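Local structure of (S)-2-haloacid dehalogenase 4A (Burkholderia cepacia, 2NO4) at residues B[18-23]-B[159-164]; B[52-57]-B[99-104]; B[181-184]-B[189-192]. The protein catalyses the hydrolytic dehalogenation of short-chain (S)-2-haloalkanoic acids, inverting the configuration to give (R)-2-hydroxyalkanoic acids and halide. One frame throughout, in Å; residues are numbered along the deposited sequence.

In the fold
From the N terminus, the chain runs up strand 16-19, inside the parallel sheet, and ends it at the catalytic loop. Contact 1 (18-23 with 159-164) joins this loop to the one before helix 164-174, closing a long loop of mostly helical chain. Contact 2 (52-57 with 99-104) closes a shorter loop within that long one and links helices 43-63 and 90-102; Tyr22 of contact 1 packs on its Tyr101 and Leu104. Contact 3 (181-184 with 189-192) follows in series, a local turn from strand 181-185 into helix 188-197. Its strand pairs with strand 16-19, so contacts 1 and 3 share the sheet, and Trp189 reaches Leu55 of contact 2.

Contact 1. Residues B[18-23]-B[159-164]; sequences VFDAYG and IYKPDP. With SO4 (sulfate ion), chain H.
Asp20 and Lys161 meet because the carboxylate swings anti to its own backbone nitrogen (chi1 176°), while the lysine, with CG anti to the carbonyl carbon (chi1 -66°), runs out extended through CD and CE. The backbones stay well apart, 10.4 Å from Asp20 CA to Lys161 CA, and the long aliphatic stem of lysine suits that gap. At its end a salt bridge forms, with Lys161 NZ 3.0 Å from Asp20 OD1. The same ammonium group donates to the sulfate, Lys161 NZ to sulfate O3 2.8 Å, and is held further by Leu127 O and by Asp190, so several acceptors fix this buried charge. The other carboxylate oxygen, Asp20 OD2, is hydrogen-bonded to Thr24 OG1.

Asp20 is the nucleophile of a HAD-superfamily hydrolase, placed where the first strand of the Rossmann-like sheet gives way to a loop; Lys161, considered important for catalysis, comes from the loop before helix 164-174.

The sulfate, probably from the crystallisation liquor, sits where Asp20, Lys161 and the substrate-binding residues Ala21 and Tyr22 converge. Its O1 takes two backbone N-H groups: Ala21 N at 3.0 Å, the more bent bond, and Tyr22 N at 2.9 Å, nearly straight at 170°. Alanine's small methyl lies beside this oxygen, Ala21 CB to sulfate O1 3.4 Å, while sulfate O2 comes to the edge of the Tyr22 ring, near its plane, 3.4 Å from Tyr22 CD2. Ser128 OG and Asn129 N, from residues that also bind substrate, are hydrogen-bonded to the anion as well.

Contact 2. Residues B[52-57]-B[99-104]; sequences QRQLEY and SAYKEL
Gln54 and Tyr101 reach for one another from opposite directions, each from its own helix, and meet through an amide and a phenol. From Gln54 CB, which points toward the other segment, the chain leaves with CG anti to the backbone nitrogen (chi1 169°) and continues extended, so that CB and CG serve as a spacer across a gap of 12.3 Å between Gln54 CA and Tyr101 CA. Gln54 CD lies 3.7 Å from Tyr101 OH. At the tip the two polar atoms share the work. Gln54 NE2 donates to Tyr101 OH over 2.9 Å in a nearly straight bond (170°), with the hydroxyl almost exactly in the amide plane; it is also hydrogen-bonded to Thr74 OG1. Gln54 OE1 accepts from a water at 2.8 Å and also from Arg51, a substrate-binding residue. That water lies at the edge of the Tyr101 ring, in its plane, and is 2.6 Å from Tyr101 OH, so amide, water and phenol make a small bridged cycle.

The amide stands almost upright to the ring, their planes 81° apart. Glutamine suits this buried place because one group both donates and accepts, and tyrosine because a rigid ring brings a hydroxyl far from its helix. Leu104 CG covers one face of the Tyr101 ring, 4.3 Å above its centre. Substrate-binding Tyr22 also meets this ring, which places the bond in the second shell of the active site.

The bond ties helix 43-63 to helix 90-102, with helix 70-84 beside Gln54 and helices 30-33 and 132-141 beside Tyr101.

Contact 3. Residues B[181-184]-B[189-192]; sequences VCFV and WDLG
The carboxylate of Asp190 meets the far end of the Phe183 ring, with Phe183 CZ 3.3 Å from Asp190 OD1 and Phe183 CE2 3.5 Å from Asp190 OD2. Asp190 CG lies at the ring's edge, in its plane, and the carboxylate is turned almost perpendicular to the ring (85°), so that its oxygens straddle the ring plane near CZ and CE2; the slightly positive C-H rim may favour this. Phenylalanine fills the space with an apolar ring whose rim may tolerate the carboxylate and which has no polar group to compete for it.

Hydrogen bonds fix the carboxylate from beyond the two segments. Asp190 OD1 is hydrogen-bonded to Tyr167 OH and OD2 to Ser185 OG, with Lys161 also at OD2, all close to the catalytic pocket.

Apolar packing is the second kind of contact across the segments. Leu191, with CG anti to its carbonyl carbon (chi1 -59°), brings CD2 to the ring edge, 4.3 Å from Phe183 CD2, and to 4.1 Å from Phe183 O.

The contact belongs to the beta-alpha-beta unit of strand 181-185, helix 188-197 and strand 200-204: Phe183 reaches from the strand to the start of the helix, Leu191 also rests on strand 200-204, and Val18 of neighbouring strand 16-19 touches Phe183.

Contact 1. Residues B[18-23]-B[159-164]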
loop_
_atom_site.group_PDB
_atom_site.type_symbol
_atom_site.label_atom_id
_atom_site.label_comp_id
_atom_site.label_asym_id
_atom_site.label_seq_id
_atom_site.Cartn_x
_atom_site.Cartn_y
_atom_site.Cartn_z
ATOM N N VAL B 18 0.928 13.779 19.738
ATOM C CA VAL B 18 0.362 13.885 18.412
ATOM C C VAL B 18 -0.183 12.510 18.017
ATOM O O VAL B 18 0.544 11.488 18.075
ATOM C CB VAL B 18 1.418 14.405 17.379
ATOM C CG1 VAL B 18 0.778 14.473 16.010
ATOM C CG2 VAL B 18 1.936 15.805 17.801
ATOM N N PHE B 19 -1.466 12.509 17.665
ATOM C CA PHE B 19 -2.244 11.326 17.418
ATOM C C PHE B 19 -2.613 11.121 15.945
ATOM O O PHE B 19 -3.100 12.020 15.291
ATOM C CB PHE B 19 -3.570 11.413 18.214
ATOM C CG PHE B 19 -3.391 11.146 19.672
ATOM C CD1 PHE B 19 -3.073 12.190 20.568
ATOM C CD2 PHE B 19 -3.463 9.850 20.155
ATOM C CE1 PHE B 19 -2.864 11.923 21.915
ATOM C CE2 PHE B 19 -3.259 9.574 21.535
ATOM C CZ PHE B 19 -2.968 10.627 22.395
ATOM N N ASP B 20 -2.405 9.901 15.468
ATOM C CA ASP B 20 -3.093 9.390 14.289
ATOM C C ASP B 20 -4.600 9.360 14.543
ATOM O O ASP B 20 -5.045 9.236 15.693
ATOM C CB ASP B 20 -2.531 7.988 13.983
ATOM C CG ASP B 20 -3.233 7.316 12.843
ATOM O OD1 ASP B 20 -2.941 7.707 11.707
ATOM O OD2 ASP B 20 -4.053 6.392 13.085
ATOM N N ALA B 21 -5.405 9.554 13.500
ATOM C CA ALA B 21 -6.859 9.484 13.664
ATOM C C ALA B 21 -7.451 8.117 13.281
ATOM O O ALA B 21 -7.939 7.393 14.152
ATOM C CB ALA B 21 -7.542 10.609 12.910
ATOM N N TYR B 22 -7.370 7.762 11.995
ATOM C CA TYR B 22 -8.094 6.619 11.440
ATOM C C TYR B 22 -7.362 5.326 11.790
ATOM O O TYR B 22 -6.292 5.035 11.235
ATOM C CB TYR B 22 -8.262 6.772 9.906
ATOM C CG TYR B 22 -9.217 7.910 9.601
ATOM C CD1 TYR B 22 -10.603 7.739 9.781
ATOM C CD2 TYR B 22 -8.739 9.176 9.220
ATOM C CE1 TYR B 22 -11.516 8.783 9.530
ATOM C CE2 TYR B 22 -9.625 10.233 8.987
ATOM C CZ TYR B 22 -11.007 10.045 9.155
ATOM O OH TYR B 22 -11.898 11.080 8.911
ATOM N N GLY B 23 -7.926 4.592 12.733
ATOM C CA GLY B 23 -7.289 3.348 13.230
ATOM C C GLY B 23 -6.789 3.453 14.667
ATOM O O GLY B 23 -6.620 2.440 15.348
ATOM N N ILE B 159 0.310 15.958 0.458
ATOM C CA ILE B 159 1.369 14.971 0.626
ATOM C C ILE B 159 0.930 14.031 1.766
ATOM O O ILE B 159 0.660 14.497 2.866
ATOM C CB ILE B 159 2.683 15.661 1.068
ATOM C CG1 ILE B 159 3.254 16.533 -0.060
ATOM C CG2 ILE B 159 3.757 14.613 1.456
ATOM C CD1 ILE B 159 4.402 17.363 0.415
ATOM N N TYR B 160 0.881 12.723 1.502
ATOM C CA TYR B 160 0.422 11.756 2.504
ATOM C C TYR B 160 1.548 11.159 3.348
ATOM O O TYR B 160 2.700 11.151 2.934
ATOM C CB TYR B 160 -0.350 10.637 1.804
ATOM C CG TYR B 160 -1.750 11.035 1.386
ATOM C CD1 TYR B 160 -2.116 11.056 0.044
ATOM C CD2 TYR B 160 -2.724 11.356 2.352
ATOM C CE1 TYR B 160 -3.416 11.369 -0.325
ATOM C CE2 TYR B 160 -4.018 11.657 1.979
ATOM C CZ TYR B 160 -4.347 11.669 0.657
ATOM O OH TYR B 160 -5.606 11.994 0.289
ATOM N N LYS B 161 1.196 10.659 4.530
ATOM C CA LYS B 161 2.113 9.853 5.331
ATOM C C LYS B 161 2.511 8.624 4.481
ATOM O O LYS B 161 1.708 8.178 3.654
ATOM C CB LYS B 161 1.387 9.361 6.588
ATOM C CG LYS B 161 0.987 10.428 7.564
ATOM C CD LYS B 161 -0.083 9.827 8.478
ATOM C CE LYS B 161 -0.297 10.651 9.722
ATOM N NZ LYS B 161 -1.212 9.892 10.689
ATOM N N PRO B 162 3.700 8.038 4.729
ATOM C CA PRO B 162 4.724 8.419 5.742
ATOM C C PRO B 162 5.850 9.335 5.218
ATOM O O PRO B 162 6.996 9.217 5.666
ATOM C CB PRO B 162 5.323 7.058 6.134
ATOM C CG PRO B 162 5.180 6.197 4.897
ATOM C CD PRO B 162 4.066 6.777 4.037
ATOM N N ASP B 163 5.540 10.178 4.232
ATOM C CA ASP B 163 6.516 11.114 3.672
ATOM C C ASP B 163 6.913 12.044 4.807
ATOM O O ASP B 163 6.018 12.547 5.492
ATOM C CB ASP B 163 5.857 11.962 2.574
ATOM C CG ASP B 163 6.843 12.837 1.855
ATOM O OD1 ASP B 163 7.374 13.798 2.462
ATOM O OD2 ASP B 163 7.147 12.523 0.696
ATOM N N PRO B 164 8.237 12.256 5.025
ATOM C CA PRO B 164 8.627 13.078 6.178
ATOM C C PRO B 164 8.064 14.515 6.198
ATOM O O PRO B 164 7.936 15.082 7.289
ATOM C CB PRO B 164 10.155 13.084 6.107
ATOM C CG PRO B 164 10.477 12.761 4.582
ATOM C CD PRO B 164 9.416 11.763 4.282
HETATM S S SO4 H . -4.741 8.804 9.388
HETATM O O1 SO4 H . -5.484 9.402 10.474
HETATM O O2 SO4 H . -5.552 8.706 8.179
HETATM O O3 SO4 H . -3.494 9.489 9.133
HETATM O O4 SO4 H . -4.459 7.448 9.854
#

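Contact 2. Residues B[52-57]-B[99-104]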
loop_
_atom_site.group_PDB
_atom_site.type_symbol
_atom_site.label_atom_id
_atom_site.label_comp_id
_atom_site.label_asym_id
_atom_site.label_seq_id
_atom_site.Cartn_x
_atom_site.Cartn_y
_atom_site.Cartn_z
ATOM N N GLN B 52 -7.534 -1.398 2.764
ATOM C CA GLN B 52 -6.277 -1.653 2.074
ATOM C C GLN B 52 -6.111 -0.748 0.843
ATOM O O GLN B 52 -5.019 -0.194 0.619
ATOM C CB GLN B 52 -6.156 -3.156 1.647
ATOM C CG GLN B 52 -4.771 -3.513 0.924
ATOM C CD GLN B 52 -4.704 -3.150 -0.608
ATOM O OE1 GLN B 52 -5.702 -3.307 -1.319
ATOM N NE2 GLN B 52 -3.501 -2.726 -1.114
ATOM N N ARG B 53 -7.179 -0.612 0.049
ATOM C CA ARG B 53 -7.106 0.195 -1.172
ATOM C C ARG B 53 -7.042 1.696 -0.843
ATOM O O ARG B 53 -6.351 2.432 -1.529
ATOM C CB ARG B 53 -8.301 -0.033 -2.115
ATOM C CG ARG B 53 -8.120 -1.173 -3.087
ATOM C CD ARG B 53 -6.740 -1.140 -3.805
ATOM N NE ARG B 53 -6.739 -1.939 -5.042
ATOM C CZ ARG B 53 -6.521 -3.262 -5.104
ATOM N NH1 ARG B 53 -6.553 -3.874 -6.267
ATOM N NH2 ARG B 53 -6.305 -3.998 -4.005
ATOM N N GLN B 54 -7.759 2.110 0.202
ATOM C CA GLN B 54 -7.738 3.526 0.635
ATOM C C GLN B 54 -6.290 3.943 0.908
ATOM O O GLN B 54 -5.833 4.994 0.432
ATOM C CB GLN B 54 -8.633 3.742 1.847
ATOM C CG GLN B 54 -8.536 5.106 2.588
ATOM C CD GLN B 54 -9.092 5.003 4.005
ATOM O OE1 GLN B 54 -8.588 4.215 4.817
ATOM N NE2 GLN B 54 -10.168 5.784 4.311
ATOM N N LEU B 55 -5.583 3.090 1.650
ATOM C CA LEU B 55 -4.208 3.297 2.017
ATOM C C LEU B 55 -3.325 3.134 0.824
ATOM O O LEU B 55 -2.484 3.990 0.601
ATOM C CB LEU B 55 -3.785 2.335 3.146
ATOM C CG LEU B 55 -4.407 2.725 4.495
ATOM C CD1 LEU B 55 -3.924 1.738 5.538
ATOM C CD2 LEU B 55 -4.115 4.201 4.848
ATOM N N GLU B 56 -3.499 2.050 0.040
ATOM C CA GLU B 56 -2.753 1.936 -1.220
ATOM C C GLU B 56 -2.811 3.238 -2.043
ATOM O O GLU B 56 -1.766 3.716 -2.500
ATOM C CB GLU B 56 -3.288 0.811 -2.110
ATOM C CG GLU B 56 -2.726 0.910 -3.540
ATOM C CD GLU B 56 -3.137 -0.249 -4.441
ATOM O OE1 GLU B 56 -3.287 -1.380 -3.944
ATOM O OE2 GLU B 56 -3.311 -0.039 -5.660
ATOM N N TYR B 57 -4.026 3.749 -2.279
ATOM C CA TYR B 57 -4.223 4.972 -3.076
ATOM C C TYR B 57 -3.461 6.147 -2.509
ATOM O O TYR B 57 -2.926 6.937 -3.261
ATOM C CB TYR B 57 -5.717 5.352 -3.259
ATOM C CG TYR B 57 -6.516 4.328 -4.013
ATOM C CD1 TYR B 57 -5.890 3.369 -4.825
ATOM C CD2 TYR B 57 -7.915 4.280 -3.876
ATOM C CE1 TYR B 57 -6.689 2.374 -5.525
ATOM C CE2 TYR B 57 -8.720 3.323 -4.572
ATOM C CZ TYR B 57 -8.110 2.393 -5.373
ATOM O OH TYR B 57 -8.940 1.489 -6.040
ATOM N N SER B 99 -21.562 7.631 4.620
ATOM C CA SER B 99 -22.134 8.374 5.759
ATOM C C SER B 99 -21.633 7.838 7.071
ATOM O O SER B 99 -21.356 8.603 7.975
ATOM C CB SER B 99 -23.664 8.314 5.793
ATOM O OG SER B 99 -24.149 8.847 4.600
ATOM N N ALA B 100 -21.510 6.517 7.169
ATOM C CA ALA B 100 -20.989 5.907 8.376
ATOM C C ALA B 100 -19.528 6.278 8.590
ATOM O O ALA B 100 -19.100 6.504 9.711
ATOM C CB ALA B 100 -21.192 4.388 8.331
ATOM N N TYR B 101 -18.765 6.388 7.510
ATOM C CA TYR B 101 -17.365 6.727 7.595
ATOM C C TYR B 101 -17.197 8.171 8.058
ATOM O O TYR B 101 -16.267 8.513 8.796
ATOM C CB TYR B 101 -16.664 6.529 6.228
ATOM C CG TYR B 101 -15.185 6.230 6.411
ATOM C CD1 TYR B 101 -14.721 4.904 6.417
ATOM C CD2 TYR B 101 -14.253 7.264 6.640
ATOM C CE1 TYR B 101 -13.379 4.620 6.610
ATOM C CE2 TYR B 101 -12.916 6.979 6.855
ATOM C CZ TYR B 101 -12.498 5.650 6.834
ATOM O OH TYR B 101 -11.189 5.364 7.025
ATOM N N LYS B 102 -18.120 9.022 7.618
ATOM C CA LYS B 102 -18.048 10.447 7.918
ATOM C C LYS B 102 -18.183 10.637 9.415
ATOM O O LYS B 102 -17.640 11.583 9.962
ATOM C CB LYS B 102 -19.131 11.224 7.151
ATOM C CG LYS B 102 -18.732 12.652 6.900
ATOM C CD LYS B 102 -19.658 13.379 5.946
ATOM C CE LYS B 102 -19.402 14.866 6.120
ATOM N NZ LYS B 102 -20.252 15.736 5.257
ATOM N N GLU B 103 -18.877 9.714 10.076
ATOM C CA GLU B 103 -19.004 9.718 11.526
ATOM C C GLU B 103 -18.579 8.400 12.208
ATOM O O GLU B 103 -19.333 7.782 12.977
ATOM C CB GLU B 103 -20.413 10.160 11.909
ATOM C CG GLU B 103 -20.698 11.568 11.301
ATOM C CD GLU B 103 -21.950 12.267 11.827
ATOM O OE1 GLU B 103 -22.761 11.638 12.578
ATOM O OE2 GLU B 103 -22.092 13.471 11.480
ATOM N N LEU B 104 -17.347 7.986 11.905
ATOM C CA LEU B 104 -16.718 6.803 12.528
ATOM C C LEU B 104 -16.696 6.900 14.041
ATOM O O LEU B 104 -16.336 7.945 14.582
ATOM C CB LEU B 104 -15.258 6.677 12.080
ATOM C CG LEU B 104 -14.802 6.016 10.813
ATOM C CD1 LEU B 104 -13.313 5.751 11.006
ATOM C CD2 LEU B 104 -15.555 4.690 10.459
HETATM O O HOH W 1 -10.430 2.957 6.481
#

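Contact 3. Residues B[181-184]-B[189-192]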
loop_
_atom_site.group_PDB
_atom_site.type_symbol
_atom_site.label_atom_id
_atom_site.label_comp_id
_atom_site.label_asym_id
_atom_site.label_seq_id
_atom_site.Cartn_x
_atom_site.Cartn_y
_atom_site.Cartn_z
ATOM N N VAL B 181 8.000 15.553 20.712
ATOM C CA VAL B 181 6.749 14.904 20.319
ATOM C C VAL B 181 6.691 13.405 20.711
ATOM O O VAL B 181 7.581 12.614 20.390
ATOM C CB VAL B 181 6.504 15.091 18.809
ATOM C CG1 VAL B 181 5.287 14.232 18.292
ATOM C CG2 VAL B 181 6.326 16.586 18.492
ATOM N N CYS B 182 5.627 13.057 21.417
ATOM C CA CYS B 182 5.189 11.674 21.528
ATOM C C CYS B 182 4.128 11.397 20.442
ATOM O O CYS B 182 3.014 11.942 20.440
ATOM C CB CYS B 182 4.635 11.379 22.927
ATOM S SG CYS B 182 4.120 9.637 23.105
ATOM N N PHE B 183 4.498 10.532 19.512
ATOM C CA PHE B 183 3.639 10.251 18.373
ATOM C C PHE B 183 2.925 8.927 18.578
ATOM O O PHE B 183 3.576 7.889 18.756
ATOM C CB PHE B 183 4.414 10.220 17.046
ATOM C CG PHE B 183 3.495 10.058 15.817
ATOM C CD1 PHE B 183 2.852 11.169 15.297
ATOM C CD2 PHE B 183 3.266 8.804 15.230
ATOM C CE1 PHE B 183 1.980 11.075 14.180
ATOM C CE2 PHE B 183 2.412 8.686 14.095
ATOM C CZ PHE B 183 1.775 9.825 13.577
ATOM N N VAL B 184 1.594 8.953 18.531
ATOM C CA VAL B 184 0.784 7.768 18.890
ATOM C C VAL B 184 -0.034 7.237 17.699
ATOM O O VAL B 184 -0.819 7.963 17.112
ATOM C CB VAL B 184 -0.180 8.050 20.089
ATOM C CG1 VAL B 184 -0.976 6.798 20.446
ATOM C CG2 VAL B 184 0.625 8.553 21.318
ATOM N N TRP B 189 3.064 1.488 9.552
ATOM C CA TRP B 189 3.734 2.275 8.508
ATOM C C TRP B 189 3.887 3.771 8.954
ATOM O O TRP B 189 4.848 4.435 8.626
ATOM C CB TRP B 189 2.960 2.147 7.149
ATOM C CG TRP B 189 1.490 2.352 7.256
ATOM C CD1 TRP B 189 0.552 1.375 7.419
ATOM C CD2 TRP B 189 0.769 3.610 7.291
ATOM N NE1 TRP B 189 -0.694 1.923 7.546
ATOM C CE2 TRP B 189 -0.602 3.290 7.469
ATOM C CE3 TRP B 189 1.148 4.969 7.181
ATOM C CZ2 TRP B 189 -1.623 4.275 7.567
ATOM C CZ3 TRP B 189 0.109 5.973 7.279
ATOM C CH2 TRP B 189 -1.247 5.603 7.459
ATOM N N ASP B 190 2.915 4.245 9.710
ATOM C CA ASP B 190 2.843 5.599 10.227
ATOM C C ASP B 190 3.856 5.747 11.369
ATOM O O ASP B 190 4.584 6.743 11.426
ATOM C CB ASP B 190 1.405 5.847 10.702
ATOM C CG ASP B 190 1.123 7.311 11.083
ATOM O OD1 ASP B 190 1.880 8.234 10.677
ATOM O OD2 ASP B 190 0.098 7.510 11.803
ATOM N N LEU B 191 3.924 4.758 12.257
ATOM C CA LEU B 191 5.001 4.690 13.274
ATOM C C LEU B 191 6.400 4.599 12.618
ATOM O O LEU B 191 7.340 5.181 13.112
ATOM C CB LEU B 191 4.784 3.541 14.273
ATOM C CG LEU B 191 3.444 3.656 15.028
ATOM C CD1 LEU B 191 2.971 2.263 15.412
ATOM C CD2 LEU B 191 3.552 4.600 16.231
ATOM N N GLY B 192 6.522 3.835 11.539
ATOM C CA GLY B 192 7.776 3.738 10.804
ATOM C C GLY B 192 8.214 5.091 10.280
ATOM O O GLY B 192 9.339 5.493 10.520
#